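Local coordinates for protein trilobed Protease (Pyrococcus furiosus, PDB 2GOP) that forms the seven-bladed, open-Velcro beta-propeller domain of a protease and probably helps control substrate access, at residues A[20-25]-A[310-315]. Numbering follows the deposited sequence.
Sequences PRTKGE and DEIVVY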
# COMPACT_ATOMS: atom_id res chain seq x y z
N PRO A 20 11.12 -7.14 -16.28
CA PRO A 20 11.59 -6.99 -17.67
C PRO A 20 12.22 -5.62 -17.89
O PRO A 20 11.72 -4.62 -17.39
CB PRO A 20 10.32 -7.12 -18.49
CG PRO A 20 9.24 -6.65 -17.59
CD PRO A 20 9.65 -7.07 -16.19
N ARG A 21 13.31 -5.61 -18.64
CA ARG A 21 14.06 -4.41 -18.90
C ARG A 21 14.52 -4.39 -20.34
O ARG A 21 14.78 -5.44 -20.94
CB ARG A 21 15.29 -4.36 -18.00
CG ARG A 21 14.96 -4.28 -16.52
CD ARG A 21 14.62 -2.88 -16.14
NE ARG A 21 13.79 -2.84 -14.95
CZ ARG A 21 13.50 -1.73 -14.28
NH1 ARG A 21 13.97 -0.55 -14.67
NH2 ARG A 21 12.74 -1.81 -13.19
N THR A 22 14.67 -3.19 -20.89
CA THR A 22 15.22 -3.04 -22.23
C THR A 22 16.00 -1.73 -22.41
O THR A 22 15.62 -0.68 -21.89
CB THR A 22 14.10 -3.14 -23.29
OG1 THR A 22 14.69 -3.21 -24.60
CG2 THR A 22 13.16 -1.93 -23.20
N LYS A 23 17.12 -1.84 -23.13
CA LYS A 23 17.87 -0.68 -23.63
C LYS A 23 18.41 -1.07 -24.98
O LYS A 23 18.99 -2.15 -25.12
CB LYS A 23 19.04 -0.32 -22.71
CG LYS A 23 18.65 0.19 -21.34
CD LYS A 23 17.92 1.52 -21.40
CE LYS A 23 17.65 2.04 -20.00
NZ LYS A 23 16.93 3.34 -19.99
N GLY A 24 18.23 -0.21 -25.97
CA GLY A 24 18.72 -0.48 -27.31
C GLY A 24 18.17 -1.77 -27.86
O GLY A 24 16.96 -1.94 -27.95
N GLU A 25 19.06 -2.68 -28.23
CA GLU A 25 18.66 -3.98 -28.79
C GLU A 25 18.82 -5.10 -27.75
O GLU A 25 18.76 -6.28 -28.09
CB GLU A 25 19.47 -4.28 -30.05
CG GLU A 25 19.13 -3.37 -31.24
CD GLU A 25 18.06 -3.95 -32.16
OE1 GLU A 25 17.09 -4.56 -31.66
OE2 GLU A 25 18.20 -3.78 -33.39
N ASP A 310 12.36 1.41 -24.41
CA ASP A 310 13.44 2.27 -24.88
C ASP A 310 13.25 2.44 -26.39
O ASP A 310 12.39 3.23 -26.80
CB ASP A 310 14.81 1.71 -24.48
CG ASP A 310 15.98 2.63 -24.85
OD1 ASP A 310 15.89 3.85 -24.62
OD2 ASP A 310 16.99 2.12 -25.38
N GLU A 311 13.98 1.69 -27.22
CA GLU A 311 13.73 1.70 -28.67
C GLU A 311 12.53 0.83 -29.00
O GLU A 311 11.82 1.08 -29.98
CB GLU A 311 14.96 1.20 -29.43
CG GLU A 311 16.13 2.17 -29.40
CD GLU A 311 17.38 1.60 -30.04
OE1 GLU A 311 18.40 2.32 -30.09
OE2 GLU A 311 17.35 0.42 -30.49
N ILE A 312 12.33 -0.18 -28.16
CA ILE A 312 11.29 -1.18 -28.29
C ILE A 312 10.52 -1.25 -26.97
O ILE A 312 11.02 -0.83 -25.94
CB ILE A 312 11.95 -2.55 -28.63
CG1 ILE A 312 11.16 -3.28 -29.71
CG2 ILE A 312 12.19 -3.41 -27.37
CD1 ILE A 312 11.54 -2.81 -31.11
N VAL A 313 9.29 -1.76 -27.00
CA VAL A 313 8.57 -2.04 -25.75
C VAL A 313 8.73 -3.51 -25.39
O VAL A 313 8.66 -4.36 -26.27
CB VAL A 313 7.06 -1.72 -25.85
CG1 VAL A 313 6.38 -2.02 -24.50
CG2 VAL A 313 6.84 -0.27 -26.26
N VAL A 314 8.96 -3.78 -24.11
CA VAL A 314 9.09 -5.15 -23.60
C VAL A 314 8.18 -5.32 -22.40
O VAL A 314 8.02 -4.41 -21.59
CB VAL A 314 10.56 -5.49 -23.19
CG1 VAL A 314 10.93 -4.87 -21.85
CG2 VAL A 314 10.76 -7.00 -23.15
N TYR A 315 7.57 -6.49 -22.29
CA TYR A 315 6.69 -6.74 -21.15
C TYR A 315 6.57 -8.21 -20.86
O TYR A 315 6.82 -9.06 -21.74
CB TYR A 315 5.31 -6.11 -21.39
CG TYR A 315 4.67 -6.45 -22.73
CD1 TYR A 315 3.94 -7.62 -22.91
CD2 TYR A 315 4.77 -5.58 -23.80
CE1 TYR A 315 3.34 -7.92 -24.14
CE2 TYR A 315 4.18 -5.86 -25.03
CZ TYR A 315 3.47 -7.03 -25.19
OH TYR A 315 2.90 -7.29 -26.41
O HOH W 1 14.82 -1.08 -26.67
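Asp310 and Gly24 join the first and last blades of a seven-bladed beta-propeller. Each blade is built from its own part of the chain. No strand is shared between the two ends, as expected for the open Velcro topology. Here a carboxylate, a water and backbone polar atoms of both turns make the link. Gly24 lies in the turn between strands 16-23 and 26-35. Asp310 lies in the turn between strands 303-309 and 313-318.

The Asp310 side chain can be followed outward. Its CB points at the first blade and lies 3.6 Å from Thr22 O. CG is anti to the backbone N (chi1 -175°) and packs near Lys23 CA. OD2 then accepts a hydrogen bond from Gly24 N at 2.7 Å. The bond is nearly straight, 175° at the hydrogen, and uses the anti lone pair of OD2. OD1 is 4.8 Å from Lys23 NZ, too far for contact, though the opposite charges may still attract.

A water ties the two turns together a second time. It donates to Thr22 OG1 and to Gly24 O, and accepts from Glu311 N. Thr22 OG1 also hydrogen-bonds to Leu26 O. Thr22 N hydrogen-bonds to Asp308 OD2, a further polar tie between the blades. The extended Glu311 chain brings its carboxylate against Gly24, with CD 3.7 Å from Gly24 CA.

Toward Pro20 and Val314 the contact is mostly apolar, and these residues are buried. Strands 20-23 and 313-315 run nearly antiparallel, at 163°, though they belong to different sheets. Pro20 and Val314 both touch Leu326 of the next strand in the last blade. Thr22 crosses Ile312 at about a right angle, its OG1 3.7 Å from Ile312 CG2. Val314 CG1 fits against Thr22 CB at 3.9 Å and also reaches Pro20 CB.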